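Local structure of peptidyl tryptophan dihydroxylase (Pseudomonas putida, 7CTQ) at residues A62-R72 with E86-A97; Q166-S174 with W185-R193. The protein is an FAD-dependent monooxygenase that dihydroxylates a peptidyl tryptophan, a step essential for biogenesis of the tryptophylquinone cofactor of quinohemoprotein amine dehydrogenase. All blocks are in the same frame, centred on the assembly; numbering follows the deposited sequence.

Contact 1: residues A62-R72 with E86-A97; sequences ALRQAAMPATR and EFLLDRQRFDRA. With FAD (flavin-adenine dinucleotide), chain C.
Met68 and Leu88 form an antiparallel hydrogen-bonded pair. Met68 N reaches Leu88 O at 3.1 Å, and Leu88 N returns to Met68 O at 3.0 Å. Two residues further along each strand, past the non-hydrogen-bonded pair Ala67-Leu89, Asp90 N donates to Ala66 O. This bond falls where strand 87-90 gives way to helix 91-104. Ala70 CB sits against the branch point of Leu88, 3.6 Å from its CG. Beside the strands, the ring of Phe87 meets Pro69 with its CD1-CE1 side. Arg64 NH1 comes within 3.4 Å of Phe87 CE1, with the guanidinium and ring planes 70° apart.

At the helix end, Ala66 CB lies at the edge of the Phe94 ring and also touches Arg93 CB. Leu63 runs alongside Phe94, and its CD1 meets the ring edge at 3.6 Å from Phe94 CE1. Phe94 CG is anti to the backbone N (chi1 -165°), which swings the ring toward residues 62-66. Leu89 CD2 lies over one face of the Phe94 ring, near its rim. Further along, Ala62 CB packs on Ala97 CB. Leu51 and Leu54 of helix 48-56 close over this apolar layer.

Asp90 caps the helix, its OD1 accepting from Gln92 N. The next residue, Arg91, points away from 62-72 to the cofactor. Its NH2 donates to FAD O1A at 2.9 Å, and its NH1 donates to the ribityl O4' of FAD. Asp95 OD1 takes both NE and NH2 of Arg91 side-on, holding the guanidinium in place. Glu44 is a second acidic partner. The contact is an antiparallel strand pair running into an Asp-capped helix, whose first residue, Arg91, binds the ribityl chain and pyrophosphate of FAD on its other side.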
loop_
_atom_site.group_PDB
_atom_site.type_symbol
_atom_site.label_atom_id
_atom_site.label_comp_id
_atom_site.label_asym_id
_atom_site.label_seq_id
_atom_site.Cartn_x
_atom_site.Cartn_y
_atom_site.Cartn_z
ATOM N N ALA A 62 2.984 -14.979 -11.175
ATOM C CA ALA A 62 3.902 -13.893 -11.464
ATOM C C ALA A 62 4.984 -13.750 -10.428
ATOM O O ALA A 62 5.715 -12.755 -10.446
ATOM C CB ALA A 62 3.116 -12.584 -11.568
ATOM N N LEU A 63 5.119 -14.719 -9.526
ATOM C CA LEU A 63 5.741 -14.473 -8.237
ATOM C C LEU A 63 7.107 -15.124 -8.095
ATOM O O LEU A 63 8.099 -14.430 -7.861
ATOM C CB LEU A 63 4.840 -14.976 -7.118
ATOM C CG LEU A 63 5.201 -14.405 -5.766
ATOM C CD1 LEU A 63 4.734 -12.989 -5.804
ATOM C CD2 LEU A 63 4.466 -15.126 -4.708
ATOM N N ARG A 64 7.171 -16.453 -8.206
ATOM C CA ARG A 64 8.322 -17.193 -7.707
ATOM C C ARG A 64 9.503 -17.200 -8.671
ATOM O O ARG A 64 10.634 -17.440 -8.236
ATOM C CB ARG A 64 7.906 -18.624 -7.364
ATOM C CG ARG A 64 8.698 -19.209 -6.213
ATOM C CD ARG A 64 8.682 -18.272 -5.014
ATOM N NE ARG A 64 9.479 -18.792 -3.909
ATOM C CZ ARG A 64 9.032 -18.938 -2.667
ATOM N NH1 ARG A 64 9.835 -19.421 -1.728
ATOM N NH2 ARG A 64 7.785 -18.599 -2.364
ATOM N N GLN A 65 9.277 -16.949 -9.959
ATOM C CA GLN A 65 10.388 -16.754 -10.883
ATOM C C GLN A 65 10.915 -15.326 -10.848
ATOM O O GLN A 65 11.967 -15.048 -11.438
ATOM C CB GLN A 65 9.972 -17.128 -12.310
ATOM C CG GLN A 65 9.104 -18.380 -12.415
ATOM C CD GLN A 65 7.677 -18.148 -11.942
ATOM O OE1 GLN A 65 7.073 -17.118 -12.244
ATOM N NE2 GLN A 65 7.145 -19.092 -11.171
ATOM N N ALA A 66 10.202 -14.425 -10.169
ATOM C CA ALA A 66 10.651 -13.068 -9.909
ATOM C C ALA A 66 11.242 -12.892 -8.518
ATOM O O ALA A 66 11.988 -11.931 -8.295
ATOM C CB ALA A 66 9.485 -12.087 -10.080
ATOM N N ALA A 67 10.923 -13.785 -7.584
ATOM C CA ALA A 67 11.387 -13.706 -6.206
ATOM C C ALA A 67 12.454 -14.760 -5.950
ATOM O O ALA A 67 12.315 -15.914 -6.368
ATOM C CB ALA A 67 10.230 -13.895 -5.224
ATOM N N MET A 68 13.512 -14.364 -5.241
ATOM C CA MET A 68 14.619 -15.254 -4.942
ATOM C C MET A 68 15.064 -15.068 -3.497
ATOM O O MET A 68 15.176 -13.927 -3.024
ATOM C CB MET A 68 15.802 -15.008 -5.888
ATOM C CG MET A 68 15.997 -13.554 -6.284
ATOM S SD MET A 68 16.546 -13.365 -7.994
ATOM C CE MET A 68 14.982 -13.360 -8.859
ATOM N N PRO A 69 15.318 -16.160 -2.778
ATOM C CA PRO A 69 15.751 -16.040 -1.383
ATOM C C PRO A 69 17.115 -15.376 -1.289
ATOM O O PRO A 69 17.913 -15.395 -2.229
ATOM C CB PRO A 69 15.811 -17.494 -0.895
ATOM C CG PRO A 69 15.032 -18.289 -1.914
ATOM C CD PRO A 69 15.209 -17.563 -3.210
ATOM N N ALA A 70 17.374 -14.777 -0.125
ATOM C CA ALA A 70 18.631 -14.074 0.082
ATOM C C ALA A 70 18.794 -13.752 1.554
ATOM O O ALA A 70 17.821 -13.415 2.233
ATOM C CB ALA A 70 18.697 -12.779 -0.737
ATOM N N THR A 71 20.031 -13.840 2.028
ATOM C CA THR A 71 20.376 -13.359 3.355
ATOM C C THR A 71 20.238 -11.835 3.415
ATOM O O THR A 71 20.041 -11.161 2.399
ATOM C CB THR A 71 21.799 -13.777 3.710
ATOM O OG1 THR A 71 22.220 -13.079 4.886
ATOM C CG2 THR A 71 22.748 -13.446 2.557
ATOM N N ARG A 72 20.365 -11.286 4.627
ATOM C CA ARG A 72 20.129 -9.853 4.823
ATOM C C ARG A 72 20.763 -9.374 6.124
ATOM O O ARG A 72 20.241 -9.662 7.205
ATOM C CB ARG A 72 18.638 -9.565 4.820
ATOM C CG ARG A 72 18.308 -8.137 5.164
ATOM C CD ARG A 72 16.859 -7.891 4.922
ATOM N NE ARG A 72 16.410 -8.577 3.718
ATOM C CZ ARG A 72 15.162 -8.538 3.270
ATOM N NH1 ARG A 72 14.829 -9.187 2.161
ATOM N NH2 ARG A 72 14.245 -7.846 3.933
ATOM N N GLU A 86 13.685 -13.630 4.438
ATOM C CA GLU A 86 13.049 -12.643 3.586
ATOM C C GLU A 86 13.723 -12.677 2.223
ATOM O O GLU A 86 14.890 -13.057 2.093
ATOM C CB GLU A 86 13.095 -11.246 4.209
ATOM C CG GLU A 86 12.076 -11.094 5.340
ATOM C CD GLU A 86 11.829 -9.654 5.737
ATOM O OE1 GLU A 86 12.496 -8.755 5.182
ATOM O OE2 GLU A 86 10.956 -9.421 6.602
ATOM N N PHE A 87 12.956 -12.325 1.206
ATOM C CA PHE A 87 13.316 -12.556 -0.181
ATOM C C PHE A 87 13.622 -11.223 -0.855
ATOM O O PHE A 87 13.567 -10.153 -0.237
ATOM C CB PHE A 87 12.186 -13.300 -0.908
ATOM C CG PHE A 87 11.836 -14.636 -0.296
ATOM C CD1 PHE A 87 12.115 -15.817 -0.968
ATOM C CD2 PHE A 87 11.221 -14.711 0.948
ATOM C CE1 PHE A 87 11.797 -17.041 -0.407
ATOM C CE2 PHE A 87 10.906 -15.930 1.514
ATOM C CZ PHE A 87 11.192 -17.096 0.835
ATOM N N LEU A 88 13.966 -11.301 -2.136
ATOM C CA LEU A 88 14.127 -10.130 -2.979
ATOM C C LEU A 88 13.201 -10.286 -4.166
ATOM O O LEU A 88 13.047 -11.386 -4.700
ATOM C CB LEU A 88 15.577 -9.950 -3.464
ATOM C CG LEU A 88 16.731 -10.354 -2.542
ATOM C CD1 LEU A 88 18.065 -10.095 -3.232
ATOM C CD2 LEU A 88 16.674 -9.644 -1.193
ATOM N N LEU A 89 12.567 -9.194 -4.570
ATOM C CA LEU A 89 11.623 -9.224 -5.677
ATOM C C LEU A 89 12.166 -8.356 -6.797
ATOM O O LEU A 89 12.402 -7.162 -6.599
ATOM C CB LEU A 89 10.241 -8.734 -5.249
ATOM C CG LEU A 89 9.263 -8.784 -6.419
ATOM C CD1 LEU A 89 8.793 -10.212 -6.666
ATOM C CD2 LEU A 89 8.098 -7.854 -6.184
ATOM N N ASP A 90 12.360 -8.944 -7.970
ATOM C CA ASP A 90 12.850 -8.183 -9.109
ATOM C C ASP A 90 11.632 -7.673 -9.872
ATOM O O ASP A 90 10.933 -8.445 -10.539
ATOM C CB ASP A 90 13.784 -9.030 -9.970
ATOM C CG ASP A 90 13.866 -8.538 -11.399
ATOM O OD1 ASP A 90 13.852 -7.309 -11.623
ATOM O OD2 ASP A 90 13.954 -9.377 -12.301
ATOM N N ARG A 91 11.375 -6.367 -9.749
ATOM C CA ARG A 91 10.190 -5.758 -10.338
ATOM C C ARG A 91 10.167 -5.874 -11.852
ATOM O O ARG A 91 9.083 -5.840 -12.445
ATOM C CB ARG A 91 10.102 -4.289 -9.920
ATOM C CG ARG A 91 9.873 -4.102 -8.427
ATOM C CD ARG A 91 8.613 -4.827 -7.990
ATOM N NE ARG A 91 7.451 -4.394 -8.759
ATOM C CZ ARG A 91 6.602 -3.454 -8.353
ATOM N NH1 ARG A 91 6.788 -2.859 -7.183
ATOM N NH2 ARG A 91 5.567 -3.112 -9.113
ATOM N N GLN A 92 11.332 -6.006 -12.490
ATOM C CA GLN A 92 11.367 -6.289 -13.921
ATOM C C GLN A 92 10.658 -7.604 -14.227
ATOM O O GLN A 92 9.692 -7.641 -15.000
ATOM C CB GLN A 92 12.814 -6.327 -14.419
ATOM C CG GLN A 92 13.701 -5.200 -13.906
ATOM C CD GLN A 92 15.180 -5.475 -14.139
ATOM O OE1 GLN A 92 15.951 -5.643 -13.191
ATOM N NE2 GLN A 92 15.580 -5.527 -15.406
ATOM N N ARG A 93 11.133 -8.701 -13.620
ATOM C CA ARG A 93 10.450 -9.986 -13.756
ATOM C C ARG A 93 9.002 -9.886 -13.302
ATOM O O ARG A 93 8.096 -10.375 -13.986
ATOM C CB ARG A 93 11.163 -11.075 -12.951
ATOM C CG ARG A 93 12.103 -12.008 -13.725
ATOM C CD ARG A 93 13.215 -11.195 -14.357
ATOM N NE ARG A 93 14.462 -11.915 -14.577
ATOM C CZ ARG A 93 15.177 -11.837 -15.694
ATOM N NH1 ARG A 93 14.765 -11.078 -16.702
ATOM N NH2 ARG A 93 16.306 -12.519 -15.801
ATOM N N PHE A 94 8.769 -9.233 -12.160
ATOM C CA PHE A 94 7.446 -9.217 -11.537
ATOM C C PHE A 94 6.394 -8.603 -12.456
ATOM O O PHE A 94 5.371 -9.229 -12.756
ATOM C CB PHE A 94 7.523 -8.455 -10.216
ATOM C CG PHE A 94 6.340 -8.664 -9.326
ATOM C CD1 PHE A 94 6.019 -9.929 -8.859
ATOM C CD2 PHE A 94 5.553 -7.595 -8.943
ATOM C CE1 PHE A 94 4.930 -10.120 -8.028
ATOM C CE2 PHE A 94 4.460 -7.780 -8.113
ATOM C CZ PHE A 94 4.150 -9.042 -7.655
ATOM N N ASP A 95 6.626 -7.368 -12.907
ATOM C CA ASP A 95 5.603 -6.662 -13.678
ATOM C C ASP A 95 5.360 -7.337 -15.022
ATOM O O ASP A 95 4.212 -7.448 -15.469
ATOM C CB ASP A 95 5.994 -5.196 -13.872
ATOM C CG ASP A 95 6.432 -4.530 -12.574
ATOM O OD1 ASP A 95 5.936 -4.937 -11.499
ATOM O OD2 ASP A 95 7.271 -3.605 -12.628
ATOM N N ARG A 96 6.427 -7.784 -15.687
ATOM C CA ARG A 96 6.257 -8.574 -16.901
ATOM C C ARG A 96 5.497 -9.859 -16.607
ATOM O O ARG A 96 4.699 -10.323 -17.428
ATOM C CB ARG A 96 7.618 -8.878 -17.529
ATOM C CG ARG A 96 8.238 -7.726 -18.319
ATOM C CD ARG A 96 9.462 -8.193 -19.121
ATOM N NE ARG A 96 10.718 -8.055 -18.381
ATOM C CZ ARG A 96 11.457 -9.077 -17.950
ATOM N NH1 ARG A 96 11.072 -10.326 -18.182
ATOM N NH2 ARG A 96 12.585 -8.850 -17.284
ATOM N N ALA A 97 5.697 -10.425 -15.426
ATOM C CA ALA A 97 4.991 -11.648 -15.082
ATOM C C ALA A 97 3.543 -11.406 -14.668
ATOM O O ALA A 97 2.716 -12.314 -14.798
ATOM C CB ALA A 97 5.735 -12.351 -13.954
HETATM P PA FAD C . 3.103 0.290 -9.389
HETATM O O1A FAD C . 3.654 -0.980 -8.870
HETATM O O2A FAD C . 4.127 1.415 -9.441
HETATM O O5B FAD C . 2.389 0.011 -10.750
HETATM C C5B FAD C . 2.107 1.070 -11.684
HETATM C C4B FAD C . 2.166 0.457 -13.058
HETATM O O4B FAD C . 1.666 1.411 -14.024
HETATM C C3B FAD C . 3.558 0.038 -13.543
HETATM O O3B FAD C . 3.478 -1.185 -14.269
HETATM C C2B FAD C . 3.989 1.223 -14.416
HETATM O O2B FAD C . 4.880 0.855 -15.468
HETATM C C1B FAD C . 2.645 1.638 -15.014
HETATM N N9A FAD C . 2.530 3.011 -15.487
HETATM C C8A FAD C . 3.043 4.155 -14.945
HETATM N N7A FAD C . 2.752 5.250 -15.604
HETATM C C5A FAD C . 2.018 4.783 -16.679
HETATM C C6A FAD C . 1.422 5.432 -17.780
HETATM N N6A FAD C . 1.473 6.748 -17.984
HETATM N N1A FAD C . 0.747 4.672 -18.682
HETATM C C2A FAD C . 0.689 3.352 -18.487
HETATM N N3A FAD C . 1.217 2.636 -17.487
HETATM C C4A FAD C . 1.868 3.410 -16.612
HETATM N N1 FAD C . 7.424 -2.219 -1.625
HETATM C C2 FAD C . 7.804 -3.421 -1.096
HETATM O O2 FAD C . 6.994 -4.328 -0.899
HETATM N N3 FAD C . 9.129 -3.642 -0.780
HETATM C C4 FAD C . 10.164 -2.746 -0.947
HETATM O O4 FAD C . 11.312 -3.062 -0.640
HETATM C C4X FAD C . 9.755 -1.472 -1.507
HETATM N N5 FAD C . 10.672 -0.560 -1.692
HETATM C C5X FAD C . 10.282 0.658 -2.226
HETATM C C6 FAD C . 11.247 1.646 -2.424
HETATM C C7 FAD C . 10.904 2.891 -2.941
HETATM C C7M FAD C . 11.972 3.932 -3.144
HETATM C C8 FAD C . 9.564 3.159 -3.265
HETATM C C8M FAD C . 9.159 4.492 -3.836
HETATM C C9 FAD C . 8.600 2.175 -3.074
HETATM C C9A FAD C . 8.946 0.934 -2.553
HETATM N N10 FAD C . 7.991 -0.084 -2.354
HETATM C C10 FAD C . 8.359 -1.299 -1.814
HETATM C "C1'" FAD C . 6.576 0.167 -2.636
HETATM C "C2'" FAD C . 6.063 -0.496 -3.903
HETATM O "O2'" FAD C . 6.906 -0.211 -5.019
HETATM C "C3'" FAD C . 4.653 0.027 -4.174
HETATM O "O3'" FAD C . 3.926 -0.042 -2.953
HETATM C "C4'" FAD C . 3.860 -0.722 -5.240
HETATM O "O4'" FAD C . 4.678 -1.039 -6.371
HETATM C "C5'" FAD C . 2.656 0.080 -5.674
HETATM O "O5'" FAD C . 1.841 -0.743 -6.522
HETATM P P FAD C . 0.929 -0.111 -7.616
HETATM O O1P FAD C . -0.054 0.822 -6.894
HETATM O O2P FAD C . 0.338 -1.167 -8.484
HETATM O O3P FAD C . 1.932 0.798 -8.445
#

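Contact 2: residues Q166-S174 with W185-R193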
loop_
_atom_site.group_PDB
_atom_site.type_symbol
_atom_site.label_atom_id
_atom_site.label_comp_id
_atom_site.label_asym_id
_atom_site.label_seq_id
_atom_site.Cartn_x
_atom_site.Cartn_y
_atom_site.Cartn_z
ATOM N N GLN A 166 26.225 -3.423 -12.427
ATOM C CA GLN A 166 26.440 -4.842 -12.672
ATOM C C GLN A 166 27.729 -5.299 -12.001
ATOM O O GLN A 166 28.744 -4.599 -12.039
ATOM C CB GLN A 166 26.498 -5.127 -14.175
ATOM C CG GLN A 166 26.690 -6.593 -14.546
ATOM C CD GLN A 166 25.452 -7.438 -14.293
ATOM O OE1 GLN A 166 24.342 -7.063 -14.673
ATOM N NE2 GLN A 166 25.636 -8.580 -13.637
ATOM N N ALA A 167 27.682 -6.472 -11.380
ATOM C CA ALA A 167 28.850 -7.044 -10.727
ATOM C C ALA A 167 28.904 -8.531 -11.065
ATOM O O ALA A 167 28.176 -9.015 -11.939
ATOM C CB ALA A 167 28.814 -6.792 -9.215
ATOM N N ALA A 168 29.775 -9.256 -10.355
ATOM C CA ALA A 168 29.975 -10.678 -10.618
ATOM C C ALA A 168 28.784 -11.482 -10.113
ATOM O O ALA A 168 28.348 -11.284 -8.972
ATOM C CB ALA A 168 31.255 -11.175 -9.951
ATOM N N PRO A 169 28.236 -12.399 -10.919
ATOM C CA PRO A 169 27.109 -13.218 -10.455
ATOM C C PRO A 169 27.469 -14.167 -9.324
ATOM O O PRO A 169 28.629 -14.234 -8.903
ATOM C CB PRO A 169 26.703 -13.992 -11.716
ATOM C CG PRO A 169 27.150 -13.126 -12.837
ATOM C CD PRO A 169 28.443 -12.529 -12.369
ATOM N N GLY A 170 26.461 -14.881 -8.816
ATOM C CA GLY A 170 26.646 -15.938 -7.837
ATOM C C GLY A 170 27.200 -15.524 -6.485
ATOM O O GLY A 170 28.294 -15.957 -6.105
ATOM N N ALA A 171 26.449 -14.699 -5.746
ATOM C CA ALA A 171 26.778 -14.307 -4.378
ATOM C C ALA A 171 25.663 -13.441 -3.802
ATOM O O ALA A 171 25.914 -12.290 -3.420
ATOM C CB ALA A 171 28.105 -13.545 -4.317
ATOM N N PRO A 172 24.438 -13.955 -3.704
ATOM C CA PRO A 172 23.298 -13.085 -3.386
ATOM C C PRO A 172 23.292 -12.637 -1.932
ATOM O O PRO A 172 23.702 -13.369 -1.027
ATOM C CB PRO A 172 22.084 -13.969 -3.696
ATOM C CG PRO A 172 22.573 -15.361 -3.490
ATOM C CD PRO A 172 24.046 -15.373 -3.817
ATOM N N ALA A 173 22.808 -11.413 -1.717
ATOM C CA ALA A 173 22.713 -10.839 -0.378
ATOM C C ALA A 173 21.922 -9.535 -0.446
ATOM O O ALA A 173 21.634 -9.005 -1.524
ATOM C CB ALA A 173 24.097 -10.598 0.233
ATOM N N SER A 174 21.575 -9.027 0.731
ATOM C CA SER A 174 20.948 -7.718 0.860
ATOM C C SER A 174 21.324 -7.156 2.223
ATOM O O SER A 174 21.847 -7.870 3.084
ATOM C CB SER A 174 19.431 -7.805 0.676
ATOM O OG SER A 174 18.820 -8.514 1.742
ATOM N N TRP A 185 19.116 0.920 1.791
ATOM C CA TRP A 185 18.806 -0.460 1.465
ATOM C C TRP A 185 19.640 -0.859 0.254
ATOM O O TRP A 185 19.745 -0.090 -0.709
ATOM C CB TRP A 185 17.322 -0.620 1.153
ATOM C CG TRP A 185 16.980 -1.799 0.308
ATOM C CD1 TRP A 185 16.630 -1.792 -1.014
ATOM C CD2 TRP A 185 16.924 -3.165 0.731
ATOM N NE1 TRP A 185 16.366 -3.071 -1.439
ATOM C CE2 TRP A 185 16.534 -3.931 -0.387
ATOM C CE3 TRP A 185 17.163 -3.813 1.950
ATOM C CZ2 TRP A 185 16.381 -5.316 -0.326
ATOM C CZ3 TRP A 185 17.015 -5.187 2.010
ATOM C CH2 TRP A 185 16.621 -5.924 0.880
ATOM N N MET A 186 20.218 -2.059 0.290
ATOM C CA MET A 186 21.052 -2.515 -0.818
ATOM C C MET A 186 20.854 -4.006 -1.064
ATOM O O MET A 186 20.575 -4.776 -0.139
ATOM C CB MET A 186 22.539 -2.224 -0.563
ATOM C CG MET A 186 23.079 -2.910 0.670
ATOM S SD MET A 186 24.657 -2.233 1.184
ATOM C CE MET A 186 24.149 -0.957 2.342
ATOM N N ALA A 187 21.023 -4.407 -2.326
ATOM C CA ALA A 187 20.813 -5.794 -2.710
ATOM C C ALA A 187 21.733 -6.172 -3.864
ATOM O O ALA A 187 22.086 -5.342 -4.706
ATOM C CB ALA A 187 19.359 -6.050 -3.109
ATOM N N ARG A 188 22.090 -7.452 -3.906
ATOM C CA ARG A 188 22.893 -8.009 -4.985
ATOM C C ARG A 188 22.238 -9.309 -5.426
ATOM O O ARG A 188 22.149 -10.255 -4.638
ATOM C CB ARG A 188 24.332 -8.244 -4.524
ATOM C CG ARG A 188 25.265 -8.744 -5.593
ATOM C CD ARG A 188 26.521 -9.282 -4.957
ATOM N NE ARG A 188 27.523 -9.608 -5.962
ATOM C CZ ARG A 188 28.714 -10.119 -5.681
ATOM N NH1 ARG A 188 29.043 -10.359 -4.416
ATOM N NH2 ARG A 188 29.574 -10.387 -6.660
ATOM N N LEU A 189 21.753 -9.345 -6.663
ATOM C CA LEU A 189 21.054 -10.520 -7.149
ATOM C C LEU A 189 22.054 -11.611 -7.529
ATOM O O LEU A 189 23.268 -11.386 -7.610
ATOM C CB LEU A 189 20.169 -10.165 -8.340
ATOM C CG LEU A 189 19.000 -9.218 -8.066
ATOM C CD1 LEU A 189 18.449 -8.685 -9.375
ATOM C CD2 LEU A 189 17.922 -9.941 -7.295
ATOM N N GLU A 190 21.524 -12.814 -7.763
ATOM C CA GLU A 190 22.383 -13.946 -8.095
ATOM C C GLU A 190 23.073 -13.739 -9.435
ATOM O O GLU A 190 24.248 -14.084 -9.590
ATOM C CB GLU A 190 21.572 -15.239 -8.101
ATOM C CG GLU A 190 22.402 -16.480 -8.353
ATOM C CD GLU A 190 22.125 -17.567 -7.341
ATOM O OE1 GLU A 190 23.044 -17.899 -6.563
ATOM O OE2 GLU A 190 20.987 -18.078 -7.316
ATOM N N ASP A 191 22.365 -13.163 -10.407
ATOM C CA ASP A 191 22.929 -12.826 -11.708
ATOM C C ASP A 191 23.833 -11.591 -11.666
ATOM O O ASP A 191 24.220 -11.089 -12.727
ATOM C CB ASP A 191 21.803 -12.632 -12.741
ATOM C CG ASP A 191 21.033 -11.327 -12.547
ATOM O OD1 ASP A 191 21.094 -10.743 -11.445
ATOM O OD2 ASP A 191 20.355 -10.884 -13.502
ATOM N N GLY A 192 24.163 -11.083 -10.477
ATOM C CA GLY A 192 25.124 -10.013 -10.334
ATOM C C GLY A 192 24.571 -8.605 -10.404
ATOM O O GLY A 192 25.335 -7.653 -10.200
ATOM N N ARG A 193 23.283 -8.432 -10.701
ATOM C CA ARG A 193 22.689 -7.099 -10.675
ATOM C C ARG A 193 22.722 -6.535 -9.260
ATOM O O ARG A 193 22.452 -7.241 -8.287
ATOM C CB ARG A 193 21.253 -7.135 -11.200
ATOM C CG ARG A 193 21.158 -7.164 -12.726
ATOM C CD ARG A 193 19.716 -7.092 -13.212
ATOM N NE ARG A 193 18.914 -8.214 -12.734
ATOM C CZ ARG A 193 17.718 -8.534 -13.219
ATOM N NH1 ARG A 193 17.184 -7.818 -14.201
ATOM N NH2 ARG A 193 17.055 -9.571 -12.725
HETATM O O HOH W 1 25.756 -11.652 -7.320
#
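Arg188 reaches along the loop 167-172 with its chain extended from CG to NE. CG is anti to the backbone N (chi1 -177°). The guanidinium thereby reaches Ala171 CB, which lies over one face, 3.3 Å from Arg188 NH1. Arg188 NH2 donates to Ala168 O at 2.8 Å, but the bond is bent (132°) and the oxygen lies out of the guanidinium plane. A water bonded to Ala168 O and Leu189 O lies near NE. Asp230 gives NH2 a salt bridge.

The tight part is at Gly192, the last residue of a type I turn from Leu189. Its phi is positive, and its CA faces Ala167 O, Gln166 NE2 and Pro169 N, a closely packed place that suits glycine. Gln166 NE2 sits beside Gly192 and uses both hydrogens. One goes to Asp191 O at 3.0 Å, in the amide plane and on a lone pair. The other goes to Ala167 O of its own segment. Ala167 N donates to Gly192 O. Pro169 CB is 3.2 Å from Glu190 O, which also takes a very short bond from Gly170 N. Asp191 OD1 closes an Asx turn onto Arg193 N. Ser174 CB is also close-packed, 3.4 Å from Trp185 CH2; the partner of its hydroxyl is Thr71.

The solvent side is looser. Exposed Glu190 merely runs alongside Pro172, and Glu190 OE1 is 3.9 Å from Pro172 CD.

Inward, Ala173 and Arg188 exchange two backbone bonds in the hairpin of strands 173-179 and 182-188. Strand 193-201 continues the sheet beyond 182-188, and strand 67-76 pairs with 173-179. Helix 223-228 packs on Ala173 and Met186.

In the fold
From the N terminus, the chain passes helix 48-56 and enters contact 1. There, residues 62-72 meet 86-97, closing a loop that includes strand 79-83. Helix 91-104 then leads into strand 108-119 of the other sheet. Contact 2 follows later: it spans the base of the hairpin 173-179/182-188 and the loop and turn beyond it. The two are in series and neither nests in the other. They meet in space because strands 67-76 and 173-179 are parallel neighbours in one sheet. Ser174 OG bonds to Thr71 O. Arg193 probably pairs with Asp90, whose carboxylate is less surely placed. The hairpin is tied to strand 67-76, which pairs with the strand leading into the helix of Arg91.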